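Local structure of sulfurtransferase (Azotobacter vinelandii, 1E0C) at residues D2-L7 with V83-D88; P8-P13 with A243-Y248; A18-P23 with G39-A44; T118-L121 with P126-R129. The protein probably catalyses the transfer of sulfane sulfur from thiosulfate to cyanide, as a rhodanese built of two rhodanese-like domains. All blocks are in the same frame, centred on the assembly; numbering follows the deposited sequence.

Contact 1: D2-L7 with V83-D88; sequences DDFASL and VYVVYD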
# COMPACT_ATOMS: atom_id res chain seq x y z
N ASP A 2 -2.11 9.65 -20.23
CA ASP A 2 -3.22 9.63 -21.15
C ASP A 2 -4.57 9.88 -20.50
O ASP A 2 -4.78 10.92 -19.86
CB ASP A 2 -3.23 8.36 -22.00
CG ASP A 2 -1.98 8.22 -22.85
OD1 ASP A 2 -1.50 9.24 -23.38
OD2 ASP A 2 -1.48 7.08 -22.99
N ASP A 3 -5.50 8.95 -20.64
CA ASP A 3 -6.88 9.06 -20.22
C ASP A 3 -7.08 9.28 -18.73
O ASP A 3 -8.19 9.61 -18.30
CB ASP A 3 -7.64 7.78 -20.63
CG ASP A 3 -9.05 8.07 -21.11
OD1 ASP A 3 -9.52 9.21 -20.96
OD2 ASP A 3 -9.69 7.14 -21.65
N PHE A 4 -6.05 9.05 -17.94
CA PHE A 4 -6.11 9.13 -16.50
C PHE A 4 -5.40 10.36 -15.94
O PHE A 4 -5.47 10.63 -14.74
CB PHE A 4 -5.42 7.88 -15.90
CG PHE A 4 -6.25 6.63 -16.03
CD1 PHE A 4 -6.22 5.90 -17.21
CD2 PHE A 4 -7.04 6.19 -14.99
CE1 PHE A 4 -6.97 4.74 -17.33
CE2 PHE A 4 -7.79 5.03 -15.11
CZ PHE A 4 -7.75 4.31 -16.28
N ALA A 5 -4.67 11.07 -16.79
CA ALA A 5 -3.85 12.19 -16.38
C ALA A 5 -4.57 13.29 -15.63
O ALA A 5 -3.97 13.94 -14.77
CB ALA A 5 -3.08 12.76 -17.57
N SER A 6 -5.86 13.51 -15.89
CA SER A 6 -6.58 14.58 -15.20
C SER A 6 -7.00 14.19 -13.79
O SER A 6 -7.46 15.04 -13.02
CB SER A 6 -7.82 14.97 -16.01
OG SER A 6 -8.72 13.88 -16.07
N LEU A 7 -6.95 12.91 -13.46
CA LEU A 7 -7.44 12.43 -12.17
C LEU A 7 -6.40 12.51 -11.07
O LEU A 7 -5.20 12.36 -11.31
CB LEU A 7 -7.92 10.98 -12.30
CG LEU A 7 -9.01 10.71 -13.34
CD1 LEU A 7 -9.14 9.21 -13.58
CD2 LEU A 7 -10.33 11.29 -12.87
N VAL A 83 -0.40 2.91 -17.06
CA VAL A 83 -1.02 3.59 -15.94
C VAL A 83 -1.70 2.52 -15.09
O VAL A 83 -2.57 1.80 -15.57
CB VAL A 83 -2.06 4.65 -16.32
CG1 VAL A 83 -2.61 5.30 -15.05
CG2 VAL A 83 -1.45 5.73 -17.21
N TYR A 84 -1.22 2.35 -13.86
CA TYR A 84 -1.77 1.32 -12.99
C TYR A 84 -2.97 1.88 -12.22
O TYR A 84 -2.96 3.03 -11.79
CB TYR A 84 -0.74 0.84 -11.96
CG TYR A 84 0.37 0.00 -12.57
CD1 TYR A 84 1.40 0.61 -13.25
CD2 TYR A 84 0.35 -1.39 -12.45
CE1 TYR A 84 2.43 -0.14 -13.81
CE2 TYR A 84 1.38 -2.14 -13.01
CZ TYR A 84 2.38 -1.52 -13.70
OH TYR A 84 3.41 -2.27 -14.25
N VAL A 85 -4.00 1.06 -12.13
CA VAL A 85 -5.10 1.29 -11.20
C VAL A 85 -5.15 0.08 -10.28
O VAL A 85 -5.06 -1.06 -10.76
CB VAL A 85 -6.45 1.51 -11.87
CG1 VAL A 85 -7.55 1.63 -10.82
CG2 VAL A 85 -6.40 2.78 -12.72
N VAL A 86 -5.10 0.33 -8.98
CA VAL A 86 -4.90 -0.76 -8.03
C VAL A 86 -6.06 -0.87 -7.06
O VAL A 86 -6.53 0.14 -6.52
CB VAL A 86 -3.60 -0.50 -7.23
CG1 VAL A 86 -3.23 -1.72 -6.40
CG2 VAL A 86 -2.47 -0.09 -8.16
N TYR A 87 -6.48 -2.10 -6.76
CA TYR A 87 -7.52 -2.29 -5.77
C TYR A 87 -7.40 -3.60 -5.01
O TYR A 87 -6.76 -4.55 -5.46
CB TYR A 87 -8.91 -2.20 -6.41
CG TYR A 87 -9.32 -3.38 -7.27
CD1 TYR A 87 -9.06 -3.38 -8.64
CD2 TYR A 87 -10.04 -4.43 -6.73
CE1 TYR A 87 -9.46 -4.44 -9.44
CE2 TYR A 87 -10.47 -5.49 -7.53
CZ TYR A 87 -10.17 -5.48 -8.87
OH TYR A 87 -10.61 -6.51 -9.68
N ASP A 88 -8.10 -3.66 -3.88
CA ASP A 88 -8.24 -4.90 -3.14
C ASP A 88 -9.67 -4.97 -2.62
O ASP A 88 -10.49 -4.17 -3.10
CB ASP A 88 -7.18 -5.03 -2.05
CG ASP A 88 -7.26 -3.93 -1.01
OD1 ASP A 88 -8.38 -3.58 -0.60
OD2 ASP A 88 -6.18 -3.48 -0.58
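Phe4 lays its side chain against two valines of strand 83-87, and two apolar pairs make up the contact. The near end of the side chain does one job: Phe4 CB stands 3.9 Å from Val83 CG1, with ring atom CG just behind it. The far end does another, since Phe4 CE2 reaches 3.6 Å to Val85 CG2, and CD2 and CZ flank that same methyl. Both methyls come at the ring obliquely, and the side chains of Phe4 and Val85 cross at nearly a right angle. Val83 and Val85 are two residues apart, so their side chains leave the same face of the strand, while Tyr84 between them turns to the other.

The phenyl gets there because its CG lies anti to the carbonyl carbon (chi1 -74°), which carries the ring along the strand from one valine to the next. Behind it, the chain folds into a type I turn from Phe4 to Leu7, closed by Leu7 N on Phe4 O at 3.0 Å. With alanine in place of Phe4, Val83 CG1 would keep just CB of this residue, Val85 CG2 would probably lose its ring partner, and a gap would be likely to open.

Further out, Asp3 is held through its backbone, N to Glu24 OE2 and O to Arg19 NE, and the Phe4 ring also meets that of His111. Strand 83-87 runs parallel between strands 110-113 and 25-29 in the sheet of the first rhodanese-like domain; Phe4 and Val85 both touch Leu25, and helix 93-104 packs on the opposite face through Tyr84 and Val86.

Contact 2: P8-P13 with A243-Y248; sequences PLVIEP and AKALGY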
# COMPACT_ATOMS: atom_id res chain seq x y z
N PRO A 8 -6.87 12.62 -9.83
CA PRO A 8 -5.99 12.57 -8.67
C PRO A 8 -5.60 11.12 -8.42
O PRO A 8 -6.13 10.21 -9.08
CB PRO A 8 -6.87 13.08 -7.54
CG PRO A 8 -8.26 12.74 -7.95
CD PRO A 8 -8.29 12.73 -9.45
N LEU A 9 -4.76 10.91 -7.42
CA LEU A 9 -4.29 9.55 -7.13
C LEU A 9 -5.45 8.64 -6.79
O LEU A 9 -5.57 7.52 -7.31
CB LEU A 9 -3.29 9.59 -5.98
CG LEU A 9 -2.40 8.37 -5.77
CD1 LEU A 9 -1.26 8.71 -4.81
CD2 LEU A 9 -3.19 7.19 -5.24
N VAL A 10 -6.29 9.07 -5.85
CA VAL A 10 -7.44 8.27 -5.42
C VAL A 10 -8.63 8.57 -6.32
O VAL A 10 -9.02 9.73 -6.45
CB VAL A 10 -7.78 8.54 -3.95
CG1 VAL A 10 -9.08 7.86 -3.54
CG2 VAL A 10 -6.63 8.10 -3.04
N ILE A 11 -9.06 7.57 -7.09
CA ILE A 11 -10.18 7.79 -8.01
C ILE A 11 -11.39 6.99 -7.57
O ILE A 11 -11.30 6.09 -6.75
CB ILE A 11 -9.78 7.41 -9.45
CG1 ILE A 11 -9.60 5.89 -9.57
CG2 ILE A 11 -8.48 8.12 -9.81
CD1 ILE A 11 -9.23 5.44 -10.98
N GLU A 12 -12.57 7.33 -8.12
CA GLU A 12 -13.78 6.62 -7.73
C GLU A 12 -14.12 5.54 -8.76
O GLU A 12 -13.66 5.59 -9.90
CB GLU A 12 -14.94 7.63 -7.64
CG GLU A 12 -14.69 8.72 -6.59
CD GLU A 12 -14.71 8.18 -5.18
OE1 GLU A 12 -15.48 7.23 -4.92
OE2 GLU A 12 -13.96 8.67 -4.30
N PRO A 13 -14.96 4.60 -8.38
CA PRO A 13 -15.43 3.56 -9.28
C PRO A 13 -15.94 4.11 -10.59
O PRO A 13 -15.65 3.56 -11.66
CB PRO A 13 -16.52 2.87 -8.48
CG PRO A 13 -16.07 3.03 -7.05
CD PRO A 13 -15.51 4.43 -7.01
N ALA A 243 -0.99 9.00 2.78
CA ALA A 243 -0.07 10.13 2.83
C ALA A 243 0.31 10.61 1.44
O ALA A 243 0.35 11.82 1.19
CB ALA A 243 1.17 9.82 3.66
N LYS A 244 0.58 9.67 0.53
CA LYS A 244 0.90 10.04 -0.84
C LYS A 244 -0.31 10.75 -1.49
O LYS A 244 -0.13 11.72 -2.21
CB LYS A 244 1.20 8.82 -1.71
CG LYS A 244 2.11 7.78 -1.08
CD LYS A 244 3.46 7.71 -1.75
CE LYS A 244 4.36 8.87 -1.38
NZ LYS A 244 5.33 9.18 -2.47
N ALA A 245 -1.49 10.18 -1.28
CA ALA A 245 -2.71 10.69 -1.89
C ALA A 245 -3.03 12.10 -1.41
O ALA A 245 -3.47 12.94 -2.20
CB ALA A 245 -3.88 9.76 -1.55
N LEU A 246 -2.68 12.41 -0.16
CA LEU A 246 -2.92 13.75 0.38
C LEU A 246 -1.86 14.74 -0.07
O LEU A 246 -1.95 15.93 0.27
CB LEU A 246 -2.99 13.72 1.91
CG LEU A 246 -4.20 12.98 2.51
CD1 LEU A 246 -4.06 12.90 4.02
CD2 LEU A 246 -5.49 13.71 2.14
N GLY A 247 -0.83 14.28 -0.77
CA GLY A 247 0.21 15.14 -1.30
C GLY A 247 1.38 15.34 -0.35
O GLY A 247 2.14 16.30 -0.51
N TYR A 248 1.53 14.47 0.64
CA TYR A 248 2.69 14.61 1.55
C TYR A 248 3.96 14.34 0.74
O TYR A 248 4.04 13.30 0.07
CB TYR A 248 2.57 13.63 2.70
CG TYR A 248 1.59 13.93 3.81
CD1 TYR A 248 0.28 14.28 3.55
CD2 TYR A 248 1.98 13.81 5.14
CE1 TYR A 248 -0.62 14.51 4.58
CE2 TYR A 248 1.09 14.02 6.17
CZ TYR A 248 -0.21 14.39 5.89
OH TYR A 248 -1.10 14.62 6.92
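Leu9 and Val10 meet Ala245 by apolar contact, at the place where the start of the chain touches the last turn of helix 235-245. The tighter of the two side-chain meetings is methyl on methyl: Val10 CG2 comes to 3.5 Å from Ala245 CB. Leu9 uses a single branch. Leu9 CD1 rests on the helix backbone, 3.8 Å from Ala245 CA and about as far from Ala245 N, with Ala245 CB a little further off at 4.3 Å. Leu9 CD1 also lies 4.0 Å from Lys244 CB, so it sits over the link between two successive residues. Leu9 extends far enough for this because CG is anti to the backbone N (chi1 -163°) and the chain continues straight. Lys244 takes part with its base only; its chain bends and carries the amino group away from Leu9.

Strand 10-11 is an edge strand of the parallel sheet in the first rhodanese-like domain, and helix 235-245 belongs to the second, so this is a meeting between the two domains of the tandem rhodanese architecture.

Backbone bonds shape the helix side. A Schellman motif ends the helix: Tyr248 N bonds to Ala243 O and Gly247 N to Lys244 O, both at 3.0 Å, and Gly247 takes the positive phi (90°) that the turn needs.

Polar groups beyond the contact hold the strand side. Backbone bonds join Leu9 and Ile11 to Tyr112 of strand 110-113, while Glu12, the N-cap of the next helix, bonds to Asn114 and forms a salt bridge with Arg206, a second link to the other domain's half of the chain.

Contact 3: A18-P23 with G39-A44; sequences ARLSAP and GHIPGA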
# COMPACT_ATOMS: atom_id res chain seq x y z
N ALA A 18 -15.51 4.29 -16.60
CA ALA A 18 -15.49 5.04 -17.84
C ALA A 18 -14.21 4.80 -18.64
O ALA A 18 -14.12 5.18 -19.80
CB ALA A 18 -15.57 6.54 -17.52
N ARG A 19 -13.19 4.27 -17.98
CA ARG A 19 -11.87 4.14 -18.58
C ARG A 19 -11.37 2.70 -18.63
O ARG A 19 -10.18 2.50 -18.92
CB ARG A 19 -10.86 5.00 -17.78
CG ARG A 19 -11.11 6.50 -17.90
CD ARG A 19 -10.24 7.29 -16.93
NE ARG A 19 -10.45 8.73 -17.04
CZ ARG A 19 -11.49 9.39 -16.53
NH1 ARG A 19 -12.44 8.75 -15.85
NH2 ARG A 19 -11.61 10.70 -16.72
N LEU A 20 -12.23 1.72 -18.47
CA LEU A 20 -11.83 0.32 -18.44
C LEU A 20 -11.12 -0.16 -19.70
O LEU A 20 -10.34 -1.12 -19.65
CB LEU A 20 -13.03 -0.60 -18.18
CG LEU A 20 -13.54 -0.66 -16.74
CD1 LEU A 20 -14.81 -1.49 -16.66
CD2 LEU A 20 -12.47 -1.21 -15.80
N SER A 21 -11.45 0.43 -20.84
CA SER A 21 -10.85 0.01 -22.10
C SER A 21 -9.66 0.85 -22.51
O SER A 21 -9.14 0.72 -23.62
CB SER A 21 -11.92 -0.03 -23.20
OG SER A 21 -12.22 1.28 -23.62
N ALA A 22 -9.16 1.73 -21.63
CA ALA A 22 -7.98 2.53 -21.98
C ALA A 22 -6.80 1.58 -22.20
O ALA A 22 -6.57 0.70 -21.37
CB ALA A 22 -7.67 3.51 -20.85
N PRO A 23 -6.12 1.69 -23.33
CA PRO A 23 -5.08 0.75 -23.70
C PRO A 23 -3.89 0.77 -22.75
O PRO A 23 -3.23 -0.25 -22.57
CB PRO A 23 -4.66 1.17 -25.11
CG PRO A 23 -5.14 2.58 -25.25
CD PRO A 23 -6.39 2.67 -24.41
N GLY A 39 -15.50 -13.05 -9.35
CA GLY A 39 -15.82 -11.93 -10.24
C GLY A 39 -14.92 -10.75 -9.92
O GLY A 39 -14.79 -10.38 -8.75
N HIS A 40 -14.22 -10.24 -10.92
CA HIS A 40 -13.31 -9.12 -10.72
C HIS A 40 -13.72 -7.96 -11.61
O HIS A 40 -14.56 -8.11 -12.49
CB HIS A 40 -11.86 -9.54 -10.95
CG HIS A 40 -11.64 -10.27 -12.24
ND1 HIS A 40 -11.59 -11.65 -12.30
CD2 HIS A 40 -11.44 -9.83 -13.50
CE1 HIS A 40 -11.39 -12.02 -13.55
NE2 HIS A 40 -11.29 -10.95 -14.31
N ILE A 41 -13.10 -6.79 -11.39
CA ILE A 41 -13.39 -5.66 -12.28
C ILE A 41 -12.85 -5.99 -13.67
O ILE A 41 -11.77 -6.57 -13.79
CB ILE A 41 -12.72 -4.38 -11.71
CG1 ILE A 41 -13.33 -4.11 -10.32
CG2 ILE A 41 -12.96 -3.20 -12.64
CD1 ILE A 41 -12.70 -2.91 -9.64
N PRO A 42 -13.63 -5.77 -14.71
CA PRO A 42 -13.26 -6.21 -16.05
C PRO A 42 -11.87 -5.79 -16.47
O PRO A 42 -11.49 -4.62 -16.41
CB PRO A 42 -14.34 -5.57 -16.94
CG PRO A 42 -15.54 -5.58 -16.04
CD PRO A 42 -14.98 -5.16 -14.68
N GLY A 43 -11.06 -6.77 -16.88
CA GLY A 43 -9.71 -6.47 -17.36
C GLY A 43 -8.68 -6.52 -16.23
O GLY A 43 -7.48 -6.40 -16.48
N ALA A 44 -9.15 -6.72 -15.00
CA ALA A 44 -8.23 -6.77 -13.86
C ALA A 44 -7.32 -8.00 -13.95
O ALA A 44 -7.74 -9.07 -14.38
CB ALA A 44 -8.98 -6.83 -12.54
O HOH W 1 -9.67 -2.92 -17.73
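Leu20 meets Pro42 and Ile41 between two loops of the first rhodanese-like domain. Just ahead of it, Arg19 opens a type I turn that ends at Ala22, where Ala22 N bonds to Arg19 O at 3.0 Å. The turn puts Leu20 at its second position, with its side chain directed at the loop 39-44.

Leu20 divides its work between its branches. Leu20 CD1 lies against the proline ring, 4.1 Å from Pro42 CB and nearly as close to Pro42 CD. Leu20 CD2 meets Ile41 CG2 at 3.8 Å and the carbonyl oxygen Pro42 O at 3.6 Å. With CG anti to the carbonyl carbon (chi1 -76°) and the chain straight beyond it, both methyls arrive at the other loop together. The side chains of Leu20 and Ile41 cross at about a right angle.

The backbone of Leu20 adds a wet link beside this greasy one. One water donates both of its protons, to Leu20 O at 2.7 Å and to Pro42 O at 2.8 Å, joining two carbonyls that could not bond to each other. Pro42 O thus has the water as a polar partner and CD2 of Leu20 as an apolar neighbour.

After Leu20 the chain completes its turn through Ser21. The opposing loop is a turn too, type II from Ile41 to Ala44, with Gly43 taking its positive phi of 91°.

The loop 18-23 joins helix 13-17 to strand 25-29. The loop 39-44 follows helix 33-38 and leads into strand 45-46; Ile41 packs on Leu27 of strand 25-29 and, with Pro42, reaches Trp120 of helix 116-122.

Contact 4: T118-L121 with P126-R129; sequences TAWL and PLSR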
# COMPACT_ATOMS: atom_id res chain seq x y z
N THR A 118 -14.93 -3.37 -2.70
CA THR A 118 -16.07 -3.12 -1.82
C THR A 118 -16.94 -2.01 -2.40
O THR A 118 -18.15 -2.19 -2.54
CB THR A 118 -15.57 -2.69 -0.42
OG1 THR A 118 -14.51 -3.58 -0.04
CG2 THR A 118 -16.69 -2.80 0.61
N ALA A 119 -16.32 -0.90 -2.79
CA ALA A 119 -17.07 0.22 -3.36
C ALA A 119 -17.62 -0.12 -4.74
O ALA A 119 -18.75 0.23 -5.07
CB ALA A 119 -16.16 1.45 -3.42
N TRP A 120 -16.84 -0.83 -5.53
CA TRP A 120 -17.28 -1.30 -6.84
C TRP A 120 -18.55 -2.14 -6.71
O TRP A 120 -19.55 -1.89 -7.39
CB TRP A 120 -16.18 -2.14 -7.51
CG TRP A 120 -16.44 -2.47 -8.95
CD1 TRP A 120 -17.03 -3.59 -9.44
CD2 TRP A 120 -16.07 -1.67 -10.09
NE1 TRP A 120 -17.08 -3.53 -10.82
CE2 TRP A 120 -16.47 -2.38 -11.24
CE3 TRP A 120 -15.45 -0.43 -10.25
CZ2 TRP A 120 -16.28 -1.87 -12.52
CZ3 TRP A 120 -15.24 0.06 -11.52
CH2 TRP A 120 -15.67 -0.66 -12.65
N LEU A 121 -18.52 -3.13 -5.81
CA LEU A 121 -19.68 -4.00 -5.62
C LEU A 121 -20.86 -3.24 -5.02
O LEU A 121 -22.02 -3.50 -5.36
CB LEU A 121 -19.35 -5.19 -4.74
CG LEU A 121 -18.32 -6.21 -5.26
CD1 LEU A 121 -17.85 -7.10 -4.12
CD2 LEU A 121 -18.93 -7.05 -6.37
N PRO A 126 -20.04 -3.65 -13.12
CA PRO A 126 -19.86 -4.89 -13.86
C PRO A 126 -18.72 -5.73 -13.31
O PRO A 126 -17.71 -5.20 -12.85
CB PRO A 126 -19.57 -4.44 -15.28
CG PRO A 126 -20.00 -3.03 -15.38
CD PRO A 126 -19.90 -2.46 -13.98
N LEU A 127 -18.90 -7.05 -13.36
CA LEU A 127 -17.85 -7.98 -12.97
C LEU A 127 -17.48 -8.88 -14.15
O LEU A 127 -18.29 -9.10 -15.05
CB LEU A 127 -18.29 -8.84 -11.79
CG LEU A 127 -18.46 -8.10 -10.45
CD1 LEU A 127 -18.96 -9.06 -9.38
CD2 LEU A 127 -17.14 -7.47 -10.03
N SER A 128 -16.27 -9.42 -14.10
CA SER A 128 -15.81 -10.36 -15.12
C SER A 128 -15.18 -11.58 -14.46
O SER A 128 -14.57 -11.47 -13.40
CB SER A 128 -14.83 -9.68 -16.06
OG SER A 128 -14.28 -10.59 -17.01
N ARG A 129 -15.37 -12.75 -15.08
CA ARG A 129 -14.69 -13.95 -14.59
C ARG A 129 -13.63 -14.39 -15.59
O ARG A 129 -12.99 -15.43 -15.45
CB ARG A 129 -15.71 -15.05 -14.31
CG ARG A 129 -16.75 -14.66 -13.27
CD ARG A 129 -17.65 -15.83 -12.91
NE ARG A 129 -16.88 -16.90 -12.29
CZ ARG A 129 -17.36 -18.06 -11.89
NH1 ARG A 129 -18.65 -18.34 -12.02
NH2 ARG A 129 -16.55 -18.96 -11.34
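Helix 116-122, in the first rhodanese-like domain, is tied to the chain that leaves it by a hydrogen bond from a tryptophan indole N-H, with an apolar patch beside it. Trp120 NE1 donates to Pro126 O at 2.7 Å with an N-H...O angle of 158°. The oxygen lies at the edge of the indole, close to its plane, whereas the nitrogen stands above the carbonyl plane of Pro126 by 36°. Trp120 CG is anti to the backbone N (chi1 -170°), which swings the indole out from the helix toward the outgoing chain.

Around the bond, Trp120 CZ2 touches Pro126 CD at 3.9 Å, and on the other side of NE1 the Trp120 ring atom CD1 meets Leu127 CD2, also at 3.9 Å. Leu127 gives its second methyl to the next helix residue: Leu127 CD1 lies 3.6 Å from Leu121 CD2, their side chains crossing nearly at right angles. A phenylalanine at Trp120 would probably leave Pro126 O without its N-H donor and remove the polar tie between helix and outgoing chain.

The indole is buried between Pro13, Leu16 and Gln17 of helix 13-17 and Ile41, while Leu121 and Leu127 both rest on Arg35 of helix 33-38.

From the N terminus, contact 1 sets residues 2-7 on strand 83-87 and closes a loop that contains contact 3, the meeting of the loops 18-23 and 39-44. Contact 2 starts next, at 8-13, and closes only at 243-248; it therefore crosses contact 1 and has both contact 3 and contact 4 nested within its span. Contact 4, a short local closure from 118-121 to 126-129, follows contacts 1 and 3 in series. Contacts 1, 3 and 4 bind parts of the first rhodanese-like domain; contact 2 joins that domain to the second. They also touch: Tyr87 OH meets Ile41 N between contacts 1 and 3, and His40 O meets Ser128 N between contacts 3 and 4.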